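Local atomic coordinates of transcriptional activator of comK gene (PDB entry 2HQB), a protein that probably activates transcription of the comK gene and, as a BMP-family lipoprotein related to ABC-transporter substrate-binding proteins, may bind a small ligand. Residues Asn47-Ala52 and Ala75-Thr80; Phe68-Ala73 and Val91-Glu96; Arg55-Val60 and Asn83-Val88; Leu10-Thr15 and Val40-Gly45; Asn101-His106 and Gly249-Asp254. All blocks are in the same frame, centred on the assembly; numbering follows the deposited sequence.

Overall arrangement
From the N terminus, contact 4 closes the first loop, pairing strands 7-11 and 39-43, which helix 23-35 connects. The next three contacts interlock. Contact 1 opens at 47-52, contact 3 at 55-60 and contact 2 at 68-73, and they close in the same order at 75-80, 83-88 and 91-96, so that each crosses the other two. Together they tie helix 49-61 to helix 73-79 and to the loop after it, and strand 66-69 to strand 89-93. Contact 5 follows in series, bringing strand 249-253 back beside 102-107 across 142 intervening residues. Contacts 4, 2 and 5 lie along one parallel sheet; contacts 4 and 5, towards its two ends, have centres about 19 Å apart.

Contact 1: Asn47-Ala52 and Ala75-Thr80; sequences NSEQKA and AEYFST
The ring of Y77 lies against the first turn of helix 49-61, and this is the tight half of the contact. A52 CB comes to 3.6 Å from Y77 CD1, an off-centre CH-pi approach in which the methyl sits 30° from the ring normal. Across the ring from CD1, Y77 CE2 is 3.3 Å from E49 N, approached obliquely. One face of the ring has S48 O above it, offset toward the rim, while Y77 OH ends 3.4 Å from S48 CA. CG of Y77 is anti to its carbonyl carbon (chi1 -67°), the start from which the ring reaches the first turn of helix 49-61. F74, just before segment 75-80, meets the same ring edge-to-face.

The looser half lies at the exposed ends. E49 and T80 reach toward each other tip to tip, with E49 OE2 2.7 Å from T80 OG1. T80 OG1 also lies 3.0 Å from Y77 O. E76 brings a like charge, its OE2 3.9 Å from E49 OE2.

S48 N-caps helix 49-61, K51 N donating almost straight to S48 OG at 3.2 Å. The tyrosine thus packs on a capped helix start, whereas E49 OE2 faces T80 OG1 with the E76 carboxylate close by, which would probably raise the cost of holding two negative charges there.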
# COMPACT_ATOMS: atom_id res chain seq x y z
N ASN A 47 1.26 14.99 -15.29
CA ASN A 47 2.15 13.95 -15.83
C ASN A 47 3.61 14.30 -16.24
O ASN A 47 4.32 13.47 -16.81
CB ASN A 47 1.41 13.28 -16.99
CG ASN A 47 0.03 12.76 -16.58
OD1 ASN A 47 -0.93 12.86 -17.33
ND2 ASN A 47 -0.07 12.18 -15.40
N SER A 48 4.06 15.52 -15.94
CA SER A 48 5.43 15.89 -16.28
C SER A 48 5.97 16.90 -15.30
O SER A 48 5.20 17.56 -14.61
CB SER A 48 5.49 16.50 -17.67
OG SER A 48 4.67 17.66 -17.75
N GLU A 49 7.28 17.06 -15.23
CA GLU A 49 7.81 18.06 -14.34
C GLU A 49 7.12 19.39 -14.71
O GLU A 49 6.62 20.11 -13.83
CB GLU A 49 9.33 18.18 -14.49
CG GLU A 49 9.97 19.01 -13.38
CD GLU A 49 11.46 18.76 -13.21
OE1 GLU A 49 12.25 19.28 -14.04
OE2 GLU A 49 11.85 18.05 -12.25
N GLN A 50 7.08 19.68 -16.02
CA GLN A 50 6.48 20.89 -16.57
C GLN A 50 5.15 21.24 -15.91
O GLN A 50 5.02 22.28 -15.27
CB GLN A 50 6.26 20.74 -18.09
CG GLN A 50 5.46 21.90 -18.74
CD GLN A 50 4.64 21.50 -20.01
OE1 GLN A 50 3.70 20.67 -19.94
NE2 GLN A 50 5.00 22.09 -21.15
N LYS A 51 4.17 20.35 -16.08
CA LYS A 51 2.84 20.55 -15.53
C LYS A 51 2.92 20.66 -14.02
O LYS A 51 2.30 21.54 -13.43
CB LYS A 51 1.90 19.39 -15.88
CG LYS A 51 1.58 19.23 -17.35
CD LYS A 51 1.07 17.81 -17.65
CE LYS A 51 1.01 17.52 -19.15
NZ LYS A 51 0.96 16.06 -19.42
N ALA A 52 3.67 19.76 -13.41
CA ALA A 52 3.79 19.74 -11.97
C ALA A 52 4.24 21.11 -11.49
O ALA A 52 3.66 21.65 -10.56
CB ALA A 52 4.76 18.64 -11.53
N ALA A 75 8.45 13.30 -6.10
CA ALA A 75 9.54 13.62 -5.22
C ALA A 75 10.57 14.36 -6.06
O ALA A 75 11.08 15.41 -5.67
CB ALA A 75 10.10 12.37 -4.63
N GLU A 76 10.87 13.84 -7.23
CA GLU A 76 11.83 14.52 -8.10
C GLU A 76 11.27 15.88 -8.54
O GLU A 76 12.01 16.86 -8.61
CB GLU A 76 12.13 13.66 -9.34
CG GLU A 76 12.86 14.40 -10.45
CD GLU A 76 14.16 15.02 -9.95
OE1 GLU A 76 14.67 14.58 -8.89
OE2 GLU A 76 14.68 15.94 -10.63
N TYR A 77 9.97 15.92 -8.84
CA TYR A 77 9.29 17.14 -9.26
C TYR A 77 9.42 18.20 -8.16
O TYR A 77 9.71 19.36 -8.44
CB TYR A 77 7.80 16.89 -9.46
CG TYR A 77 7.39 15.99 -10.60
CD1 TYR A 77 6.13 15.41 -10.60
CD2 TYR A 77 8.21 15.75 -11.70
CE1 TYR A 77 5.69 14.63 -11.64
CE2 TYR A 77 7.77 14.96 -12.76
CZ TYR A 77 6.51 14.41 -12.72
OH TYR A 77 6.04 13.64 -13.75
N PHE A 78 9.19 17.80 -6.91
CA PHE A 78 9.26 18.71 -5.78
C PHE A 78 10.69 19.11 -5.48
O PHE A 78 10.94 20.21 -4.96
CB PHE A 78 8.67 18.05 -4.53
CG PHE A 78 7.21 17.82 -4.59
CD1 PHE A 78 6.61 16.92 -3.73
CD2 PHE A 78 6.42 18.48 -5.50
CE1 PHE A 78 5.24 16.69 -3.78
CE2 PHE A 78 5.07 18.26 -5.57
CZ PHE A 78 4.47 17.37 -4.70
N SER A 79 11.63 18.24 -5.79
CA SER A 79 13.01 18.54 -5.48
C SER A 79 13.59 19.64 -6.34
O SER A 79 14.48 20.39 -5.91
CB SER A 79 13.86 17.29 -5.62
OG SER A 79 13.51 16.38 -4.60
N THR A 80 13.10 19.75 -7.56
CA THR A 80 13.60 20.76 -8.47
C THR A 80 12.85 22.05 -8.28
O THR A 80 12.93 22.95 -9.11
CB THR A 80 13.46 20.28 -9.95
OG1 THR A 80 12.16 19.69 -10.17
CG2 THR A 80 14.55 19.28 -10.28

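Contact 2: Phe68-Ala73 and Val91-Glu96; sequences FGHGHA and VSFNGE
A beta-alpha-beta crossover, strand 66-69 to helix 73-79 to strand 89-93, brings the ends of two neighbouring parallel strands together here, F68 beside V91 and G69 beside S92. F93 N donates to G69 O at 2.8 Å, with an N-H...O angle of 146°; the bond from G69 N to V91 O is weak. On the face of the sheet that carries F68 and V91, these two side chains point the same way, and V91 CB is 3.5 Å from F68 CD2. V91 CG2 also stands over one face of the phenyl ring as a CH-pi contact.

Next along the pair, H70 turns its imidazole edge toward the face of F93 in a T-shaped pair, centroids 4.9 Å apart and planes at 61°. With its CG anti to the backbone N (chi1 -155°), H70 lies alongside F93, pointing the same way. H70 CE1 lies above the F93 ring, offset toward the rim. Y234 of helix 230-240 meets both the F68 and the F93 rings. An alanine at F93 would probably leave the H70 edge without its aromatic face and open a gap beside Y234.

From S92 the chain turns through an ST motif, G95 N donating to S92 OG at 3.2 Å. With one good and one weak backbone bond between the segments, aromatic and aliphatic packing probably carries much of the hold between them.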
# COMPACT_ATOMS: atom_id res chain seq x y z
N PHE A 68 0.81 17.71 -1.58
CA PHE A 68 1.11 16.27 -1.70
C PHE A 68 1.27 15.86 -3.16
O PHE A 68 0.69 16.46 -4.07
CB PHE A 68 0.02 15.41 -1.10
CG PHE A 68 -0.00 15.41 0.39
CD1 PHE A 68 -0.80 16.29 1.09
CD2 PHE A 68 0.71 14.45 1.10
CE1 PHE A 68 -0.91 16.22 2.45
CE2 PHE A 68 0.62 14.37 2.49
CZ PHE A 68 -0.20 15.25 3.16
N GLY A 69 2.09 14.83 -3.37
CA GLY A 69 2.36 14.30 -4.71
C GLY A 69 2.18 12.80 -4.58
O GLY A 69 2.95 12.13 -3.90
N HIS A 70 1.16 12.27 -5.23
CA HIS A 70 0.92 10.86 -5.07
C HIS A 70 1.70 10.04 -6.06
O HIS A 70 1.27 9.81 -7.20
CB HIS A 70 -0.55 10.57 -5.18
CG HIS A 70 -0.93 9.33 -4.47
ND1 HIS A 70 -0.56 9.08 -3.16
CD2 HIS A 70 -1.65 8.26 -4.87
CE1 HIS A 70 -1.05 7.91 -2.78
NE2 HIS A 70 -1.71 7.39 -3.80
N GLY A 71 2.85 9.58 -5.62
CA GLY A 71 3.64 8.81 -6.52
C GLY A 71 5.10 9.14 -6.41
O GLY A 71 5.48 10.20 -5.96
N HIS A 72 5.92 8.19 -6.84
CA HIS A 72 7.35 8.32 -6.76
C HIS A 72 8.00 9.46 -7.55
O HIS A 72 9.09 9.94 -7.19
CB HIS A 72 7.94 6.99 -7.21
CG HIS A 72 9.34 7.08 -7.71
ND1 HIS A 72 10.44 6.92 -6.89
CD2 HIS A 72 9.82 7.35 -8.95
CE1 HIS A 72 11.54 7.09 -7.60
NE2 HIS A 72 11.20 7.36 -8.85
N ALA A 73 7.35 9.91 -8.62
CA ALA A 73 7.94 10.94 -9.45
C ALA A 73 7.76 12.36 -8.98
O ALA A 73 8.42 13.28 -9.48
CB ALA A 73 7.40 10.81 -10.80
N VAL A 91 5.18 17.12 0.36
CA VAL A 91 5.22 15.71 0.73
C VAL A 91 5.05 14.89 -0.55
O VAL A 91 4.24 15.21 -1.41
CB VAL A 91 4.08 15.33 1.69
CG1 VAL A 91 4.40 14.01 2.39
CG2 VAL A 91 3.87 16.42 2.70
N SER A 92 5.84 13.83 -0.69
CA SER A 92 5.73 12.99 -1.86
C SER A 92 5.42 11.61 -1.34
O SER A 92 5.78 11.25 -0.21
CB SER A 92 7.05 12.93 -2.65
OG SER A 92 7.84 11.77 -2.33
N PHE A 93 4.73 10.82 -2.15
CA PHE A 93 4.49 9.47 -1.74
C PHE A 93 5.53 8.63 -2.47
O PHE A 93 5.49 8.53 -3.69
CB PHE A 93 3.10 9.04 -2.12
CG PHE A 93 2.30 8.58 -0.95
CD1 PHE A 93 1.65 9.52 -0.13
CD2 PHE A 93 2.23 7.22 -0.63
CE1 PHE A 93 0.94 9.10 1.02
CE2 PHE A 93 1.52 6.77 0.52
CZ PHE A 93 0.87 7.72 1.35
N ASN A 94 6.52 8.11 -1.75
CA ASN A 94 7.57 7.24 -2.30
C ASN A 94 8.87 7.70 -2.90
O ASN A 94 9.70 6.86 -3.24
CB ASN A 94 7.01 6.27 -3.34
CG ASN A 94 6.05 5.31 -2.76
OD1 ASN A 94 6.07 5.02 -1.57
ND2 ASN A 94 5.17 4.78 -3.61
N GLY A 95 9.12 8.97 -3.07
CA GLY A 95 10.43 9.25 -3.65
C GLY A 95 11.52 9.33 -2.58
O GLY A 95 11.30 8.98 -1.42
N GLU A 96 12.69 9.78 -2.98
CA GLU A 96 13.80 9.95 -2.06
C GLU A 96 13.95 11.48 -2.01
O GLU A 96 14.07 12.12 -3.05
CB GLU A 96 15.08 9.27 -2.61
CG GLU A 96 15.39 9.62 -4.10
CD GLU A 96 16.69 8.99 -4.66
OE1 GLU A 96 17.79 9.31 -4.14
OE2 GLU A 96 16.62 8.20 -5.63

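Contact 3: Arg55-Val60 and Asn83-Val88; sequences RIKELV and NQYPDV
Y85 is the first residue of the 83-88 loop to engage helix 49-61, and its ring meets three residues there. CG is anti to the carbonyl carbon (chi1 -69°), which starts the ring off toward the helix. I56 CG2 stands over one face of the ring, offset toward the rim, with Y85 CE1 at 4.0 Å. Across the ring from CE1, Y85 CD2 has V60 CG2 at 4.0 Å, an oblique approach. The tip crosses the chain of K57 at about a right angle: Y85 OH is 3.1 Å from K57 CG, which lies near the plane of the ring at its edge. K57 thus offers its aliphatic part to the tyrosine. An alanine at Y85 would probably leave the methyls of I56 and V60 without their aromatic partner and open a gap between loop and helix.

P86 and D87 then occupy the corners of a type I beta turn running from Y85 to V88, closed by V88 N donating to Y85 O at 3.0 Å. The turn belongs to the connection between helix 73-79 and strand 89-93 in the beta-alpha-beta unit of strand 66-69, helix 73-79 and strand 89-93, within the parallel sheet, and N101 ND2 makes weak hydrogen bonds to both Y85 O and V88 O. I56, L59 and V60, on the helix side, also touch I67 of strand 66-69.

V88 leads into strand 89-93. Its CG2 and V60 CG1 reach toward each other tip to tip at 3.5 Å, and V60 CG2 lies 4.0 Å from V88 CG2.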
# COMPACT_ATOMS: atom_id res chain seq x y z
N ARG A 55 1.35 23.78 -12.02
CA ARG A 55 0.26 23.58 -11.07
C ARG A 55 0.67 23.88 -9.64
O ARG A 55 -0.18 23.98 -8.76
CB ARG A 55 -0.30 22.16 -11.16
CG ARG A 55 -0.83 21.78 -12.53
CD ARG A 55 -2.11 22.52 -12.93
NE ARG A 55 -2.41 22.37 -14.37
CZ ARG A 55 -1.99 23.20 -15.33
NH1 ARG A 55 -1.26 24.25 -15.00
NH2 ARG A 55 -2.27 22.96 -16.62
N ILE A 56 1.96 24.02 -9.40
CA ILE A 56 2.42 24.30 -8.06
C ILE A 56 2.36 25.80 -7.85
O ILE A 56 2.14 26.30 -6.74
CB ILE A 56 3.87 23.76 -7.86
CG1 ILE A 56 3.82 22.22 -7.80
CG2 ILE A 56 4.54 24.38 -6.60
CD1 ILE A 56 5.09 21.54 -7.29
N LYS A 57 2.51 26.52 -8.96
CA LYS A 57 2.47 27.96 -8.95
C LYS A 57 1.06 28.36 -8.62
O LYS A 57 0.82 29.10 -7.67
CB LYS A 57 2.92 28.50 -10.31
CG LYS A 57 4.41 28.27 -10.53
CD LYS A 57 4.87 28.18 -11.99
CE LYS A 57 6.37 27.80 -12.05
NZ LYS A 57 6.89 27.51 -13.42
N GLU A 58 0.10 27.84 -9.38
CA GLU A 58 -1.29 28.15 -9.13
C GLU A 58 -1.63 27.81 -7.68
O GLU A 58 -2.16 28.62 -6.93
CB GLU A 58 -2.17 27.34 -10.06
CG GLU A 58 -1.65 27.25 -11.48
CD GLU A 58 -2.57 26.45 -12.42
OE1 GLU A 58 -2.92 25.28 -12.12
OE2 GLU A 58 -2.94 27.01 -13.48
N LEU A 59 -1.31 26.60 -7.26
CA LEU A 59 -1.64 26.18 -5.91
C LEU A 59 -1.17 27.11 -4.81
O LEU A 59 -1.95 27.45 -3.90
CB LEU A 59 -1.09 24.78 -5.67
CG LEU A 59 -1.90 23.63 -6.23
CD1 LEU A 59 -1.15 22.35 -5.96
CD2 LEU A 59 -3.26 23.60 -5.58
N VAL A 60 0.09 27.51 -4.88
CA VAL A 60 0.63 28.41 -3.85
C VAL A 60 0.13 29.82 -4.07
O VAL A 60 0.07 30.62 -3.14
CB VAL A 60 2.14 28.41 -3.82
CG1 VAL A 60 2.58 29.07 -2.54
CG2 VAL A 60 2.68 26.99 -3.85
N ASN A 83 12.95 24.72 -3.22
CA ASN A 83 13.77 25.78 -2.67
C ASN A 83 13.31 27.17 -3.03
O ASN A 83 13.80 28.13 -2.46
CB ASN A 83 15.24 25.62 -3.07
CG ASN A 83 15.99 24.75 -2.12
OD1 ASN A 83 15.81 24.84 -0.90
ND2 ASN A 83 16.86 23.89 -2.65
N GLN A 84 12.39 27.28 -3.98
CA GLN A 84 11.88 28.59 -4.34
C GLN A 84 10.54 28.81 -3.67
O GLN A 84 9.87 29.81 -3.91
CB GLN A 84 11.73 28.72 -5.84
CG GLN A 84 11.12 27.54 -6.48
CD GLN A 84 11.14 27.68 -7.98
OE1 GLN A 84 10.38 28.45 -8.57
NE2 GLN A 84 12.03 26.93 -8.62
N TYR A 85 10.15 27.87 -2.82
CA TYR A 85 8.91 27.95 -2.10
C TYR A 85 9.20 27.57 -0.67
O TYR A 85 8.67 26.60 -0.14
CB TYR A 85 7.92 26.99 -2.70
CG TYR A 85 7.46 27.39 -4.08
CD1 TYR A 85 7.99 26.77 -5.21
CD2 TYR A 85 6.46 28.33 -4.25
CE1 TYR A 85 7.52 27.07 -6.48
CE2 TYR A 85 5.99 28.65 -5.52
CZ TYR A 85 6.52 28.00 -6.63
OH TYR A 85 6.06 28.27 -7.90
N PRO A 86 10.04 28.35 -0.01
CA PRO A 86 10.37 28.03 1.38
C PRO A 86 9.18 28.03 2.32
O PRO A 86 9.12 27.29 3.29
CB PRO A 86 11.43 29.07 1.73
CG PRO A 86 11.00 30.27 0.87
CD PRO A 86 10.62 29.64 -0.43
N ASP A 87 8.20 28.87 1.98
CA ASP A 87 6.99 29.03 2.78
C ASP A 87 5.96 27.91 2.58
O ASP A 87 4.87 27.94 3.18
CB ASP A 87 6.37 30.40 2.44
CG ASP A 87 6.18 30.62 0.90
OD1 ASP A 87 7.06 30.19 0.10
OD2 ASP A 87 5.16 31.23 0.50
N VAL A 88 6.33 26.93 1.75
CA VAL A 88 5.48 25.79 1.35
C VAL A 88 6.18 24.47 1.58
O VAL A 88 7.34 24.31 1.22
CB VAL A 88 5.17 25.91 -0.13
CG1 VAL A 88 4.23 24.80 -0.60
CG2 VAL A 88 4.62 27.28 -0.40

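Contact 4: Leu10-Thr15 and Val40-Gly45; sequences LLVEDT and VVLEEG
L10, L11 and V12 pair with V41 to E43 through three backbone hydrogen bonds. L10 N donates to V41 O at 2.9 Å. E43 N donates to L10 O, also at 2.9 Å, and this is the straightest of the three, with an N-H...O angle of 166°. The third runs from V12 N to E43 O at 3.1 Å.

The bonds stitch L10 to L42 and L11 to E43 in parallel register, placing strand 39-43 at one border of the six-stranded parallel sheet, next to strand 7-11. This is the alpha/beta arrangement of the periplasmic-binding-protein clan, with helix 23-35 linking the two strands.

Apolar contacts lie on both faces. L10 and L42 point the same way, L10 CD2 touching L42 CD1 at 3.8 Å. On the opposite face L11 CD2 packs 3.7 Å from E43 CB; the E43 chain bends at chi2 (-61°), which turns CD aside, and R55 and E58 of helix 49-61 touch this glutamate. V12 CG1 approaches E44 CA at 3.6 Å.

One polar link is water-mediated: the water accepts from G45 N at 2.7 Å and donates weakly to D14 OD1.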
# COMPACT_ATOMS: atom_id res chain seq x y z
N LEU A 10 -3.17 18.58 -3.75
CA LEU A 10 -2.75 17.24 -4.11
C LEU A 10 -2.49 17.16 -5.59
O LEU A 10 -3.31 17.59 -6.40
CB LEU A 10 -3.80 16.19 -3.72
CG LEU A 10 -3.54 14.75 -4.25
CD1 LEU A 10 -2.23 14.24 -3.69
CD2 LEU A 10 -4.68 13.84 -3.85
N LEU A 11 -1.33 16.65 -5.96
CA LEU A 11 -1.04 16.47 -7.36
C LEU A 11 -1.19 14.97 -7.54
O LEU A 11 -0.77 14.20 -6.69
CB LEU A 11 0.37 16.89 -7.71
CG LEU A 11 0.74 18.36 -7.60
CD1 LEU A 11 2.06 18.51 -8.25
CD2 LEU A 11 -0.32 19.26 -8.28
N VAL A 12 -1.81 14.56 -8.63
CA VAL A 12 -2.01 13.15 -8.91
C VAL A 12 -1.75 12.93 -10.41
O VAL A 12 -1.95 13.82 -11.23
CB VAL A 12 -3.40 12.75 -8.45
CG1 VAL A 12 -4.43 13.08 -9.48
CG2 VAL A 12 -3.42 11.34 -8.10
N GLU A 13 -1.24 11.76 -10.77
CA GLU A 13 -0.96 11.51 -12.19
C GLU A 13 -1.83 10.37 -12.67
O GLU A 13 -2.36 9.62 -11.86
CB GLU A 13 0.50 11.16 -12.37
CG GLU A 13 0.82 9.76 -11.89
CD GLU A 13 2.30 9.47 -11.90
OE1 GLU A 13 2.98 9.71 -12.94
OE2 GLU A 13 2.79 9.01 -10.84
N ASP A 14 -1.95 10.21 -13.98
CA ASP A 14 -2.81 9.15 -14.53
C ASP A 14 -2.41 7.70 -14.14
O ASP A 14 -1.27 7.31 -14.37
CB ASP A 14 -2.90 9.36 -16.03
CG ASP A 14 -3.71 10.65 -16.39
OD1 ASP A 14 -4.92 10.70 -16.05
OD2 ASP A 14 -3.15 11.61 -17.00
N THR A 15 -3.35 6.95 -13.54
CA THR A 15 -3.17 5.54 -13.06
C THR A 15 -2.02 4.67 -13.65
O THR A 15 -1.57 3.65 -13.07
CB THR A 15 -4.55 4.73 -13.19
OG1 THR A 15 -4.29 3.34 -13.52
CG2 THR A 15 -5.49 5.39 -14.23
N VAL A 40 -9.14 22.17 0.76
CA VAL A 40 -8.40 21.22 -0.04
C VAL A 40 -8.53 21.51 -1.52
O VAL A 40 -9.54 22.04 -1.95
CB VAL A 40 -8.96 19.84 0.36
CG1 VAL A 40 -9.46 19.12 -0.82
CG2 VAL A 40 -7.94 19.09 1.13
N VAL A 41 -7.49 21.22 -2.30
CA VAL A 41 -7.54 21.42 -3.76
C VAL A 41 -6.75 20.32 -4.44
O VAL A 41 -5.65 19.96 -4.03
CB VAL A 41 -6.92 22.73 -4.20
CG1 VAL A 41 -7.12 22.89 -5.69
CG2 VAL A 41 -7.52 23.85 -3.44
N LEU A 42 -7.33 19.81 -5.53
CA LEU A 42 -6.77 18.69 -6.27
C LEU A 42 -6.46 19.05 -7.68
O LEU A 42 -7.25 19.70 -8.30
CB LEU A 42 -7.77 17.53 -6.29
CG LEU A 42 -7.49 16.46 -7.35
CD1 LEU A 42 -6.38 15.59 -6.79
CD2 LEU A 42 -8.73 15.62 -7.69
N GLU A 43 -5.32 18.61 -8.19
CA GLU A 43 -4.95 18.85 -9.58
C GLU A 43 -4.71 17.43 -10.13
O GLU A 43 -3.96 16.66 -9.54
CB GLU A 43 -3.68 19.68 -9.67
CG GLU A 43 -3.82 21.09 -9.13
CD GLU A 43 -4.87 21.93 -9.90
OE1 GLU A 43 -4.85 21.96 -11.15
OE2 GLU A 43 -5.70 22.57 -9.22
N GLU A 44 -5.36 17.09 -11.23
CA GLU A 44 -5.25 15.75 -11.80
C GLU A 44 -4.49 15.85 -13.13
O GLU A 44 -4.27 16.97 -13.61
CB GLU A 44 -6.65 15.19 -12.07
CG GLU A 44 -7.69 15.40 -10.95
CD GLU A 44 -9.08 14.93 -11.36
OE1 GLU A 44 -9.22 13.70 -11.60
OE2 GLU A 44 -10.02 15.76 -11.46
N GLY A 45 -4.09 14.70 -13.70
CA GLY A 45 -3.36 14.68 -14.96
C GLY A 45 -1.97 15.30 -14.92
O GLY A 45 -1.40 15.62 -15.96
O HOH W 1 -4.81 12.09 -13.27

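Contact 5: Asn101-His106 and Gly249-Asp254; sequences NITSLH and GNLYYD
H106 lies against Y252 and can be followed outward from its CB, which is 3.4 Å from Y252 CE2. CG, set anti to the carbonyl carbon (chi1 -54°), starts the imidazole across the phenol, and the two rings form an offset stack with planes 9° apart. CG meets Y252 CE2 at 3.5 Å. On one branch CD2 has L251 O at 3.4 Å, in the ring plane at the edge; on the other, ND1 and CE1 both pass Y252 OH, which stands above the centre of the imidazole. At the tip NE2 donates to S104 OG at 2.8 Å, the serine oxygen lying somewhat out of the ring plane. That hydroxyl donates to N250 OD1 at 3.0 Å, an oxygen that also accepts from V97 N, so a relay of bonds fixes the rotation of the imidazole.

On the face with T103, L105 and L251 the contacts are largely apolar, while T103 OG1 bonds to E247 O and H89 NE2. T103 CG2 packs against L251 CG at 3.7 Å, and L105 CD2 touches Y253 CE1. Backbone bonds run the length of the pair, including Y253 N to H106 O at 2.7 Å.

The strand axes lie 26° from parallel. Strand 249-253, outermost here, joins the first sheet after the chain has built most of the second, a crossing between domains consistent with the two-domain periplasmic-binding-protein fold.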
# COMPACT_ATOMS: atom_id res chain seq x y z
N ASN A 101 11.80 21.77 3.68
CA ASN A 101 10.34 21.83 3.50
C ASN A 101 9.85 20.74 2.53
O ASN A 101 8.89 20.93 1.79
CB ASN A 101 9.98 23.19 2.95
CG ASN A 101 10.61 23.41 1.65
OD1 ASN A 101 11.57 22.72 1.32
ND2 ASN A 101 10.11 24.38 0.87
N ILE A 102 10.52 19.59 2.56
CA ILE A 102 10.20 18.48 1.69
C ILE A 102 10.31 17.19 2.48
O ILE A 102 11.27 16.99 3.21
CB ILE A 102 11.16 18.51 0.46
CG1 ILE A 102 10.63 17.63 -0.65
CG2 ILE A 102 12.55 18.07 0.86
CD1 ILE A 102 11.22 18.05 -2.02
N THR A 103 9.30 16.33 2.34
CA THR A 103 9.22 15.05 3.02
C THR A 103 8.84 13.94 2.02
O THR A 103 8.47 14.22 0.87
CB THR A 103 8.14 15.12 4.09
OG1 THR A 103 8.49 16.16 5.00
CG2 THR A 103 7.99 13.80 4.86
N SER A 104 8.95 12.67 2.43
CA SER A 104 8.54 11.56 1.56
C SER A 104 7.97 10.47 2.45
O SER A 104 8.45 10.21 3.55
CB SER A 104 9.70 10.98 0.74
OG SER A 104 10.44 10.02 1.46
N LEU A 105 6.92 9.84 1.97
CA LEU A 105 6.26 8.82 2.74
C LEU A 105 6.46 7.44 2.13
O LEU A 105 6.41 7.29 0.90
CB LEU A 105 4.77 9.16 2.80
CG LEU A 105 4.50 10.59 3.26
CD1 LEU A 105 3.05 10.90 3.11
CD2 LEU A 105 4.91 10.72 4.71
N HIS A 106 6.67 6.44 2.98
CA HIS A 106 6.85 5.06 2.54
C HIS A 106 6.14 4.07 3.46
O HIS A 106 6.16 4.21 4.69
CB HIS A 106 8.32 4.70 2.51
CG HIS A 106 9.15 5.63 1.71
ND1 HIS A 106 9.50 5.37 0.40
CD2 HIS A 106 9.73 6.81 2.03
CE1 HIS A 106 10.27 6.35 -0.04
NE2 HIS A 106 10.43 7.23 0.93
N GLY A 249 12.44 14.93 5.02
CA GLY A 249 13.15 13.76 4.58
C GLY A 249 12.24 12.55 4.44
O GLY A 249 11.02 12.67 4.49
N ASN A 250 12.83 11.37 4.29
CA ASN A 250 12.08 10.15 4.10
C ASN A 250 11.58 9.47 5.36
O ASN A 250 12.36 8.99 6.17
CB ASN A 250 12.94 9.20 3.30
CG ASN A 250 13.79 9.92 2.27
OD1 ASN A 250 13.30 10.75 1.49
ND2 ASN A 250 15.08 9.62 2.25
N LEU A 251 10.27 9.39 5.50
CA LEU A 251 9.65 8.76 6.65
C LEU A 251 9.10 7.38 6.31
O LEU A 251 8.56 7.18 5.23
CB LEU A 251 8.54 9.66 7.17
CG LEU A 251 8.93 11.14 7.28
CD1 LEU A 251 7.98 11.83 8.26
CD2 LEU A 251 10.37 11.31 7.73
N TYR A 252 9.22 6.42 7.22
CA TYR A 252 8.73 5.06 6.97
C TYR A 252 7.65 4.63 7.94
O TYR A 252 7.82 4.77 9.14
CB TYR A 252 9.88 4.07 7.01
CG TYR A 252 10.75 4.19 5.81
CD1 TYR A 252 11.70 5.22 5.70
CD2 TYR A 252 10.57 3.34 4.71
CE1 TYR A 252 12.45 5.41 4.52
CE2 TYR A 252 11.30 3.51 3.53
CZ TYR A 252 12.24 4.54 3.44
OH TYR A 252 12.92 4.72 2.24
N TYR A 253 6.54 4.08 7.41
CA TYR A 253 5.42 3.66 8.25
C TYR A 253 5.11 2.17 8.16
O TYR A 253 5.24 1.58 7.10
CB TYR A 253 4.20 4.49 7.89
CG TYR A 253 4.47 5.97 8.00
CD1 TYR A 253 5.30 6.62 7.09
CD2 TYR A 253 3.92 6.72 9.02
CE1 TYR A 253 5.57 7.98 7.20
CE2 TYR A 253 4.18 8.07 9.14
CZ TYR A 253 4.99 8.70 8.24
OH TYR A 253 5.24 10.04 8.41
N ASP A 254 4.70 1.58 9.28
CA ASP A 254 4.44 0.14 9.32
C ASP A 254 3.36 -0.15 10.35
O ASP A 254 2.62 0.76 10.73
CB ASP A 254 5.72 -0.60 9.73
CG ASP A 254 5.73 -2.04 9.31
OD1 ASP A 254 4.67 -2.56 8.92
OD2 ASP A 254 6.82 -2.66 9.38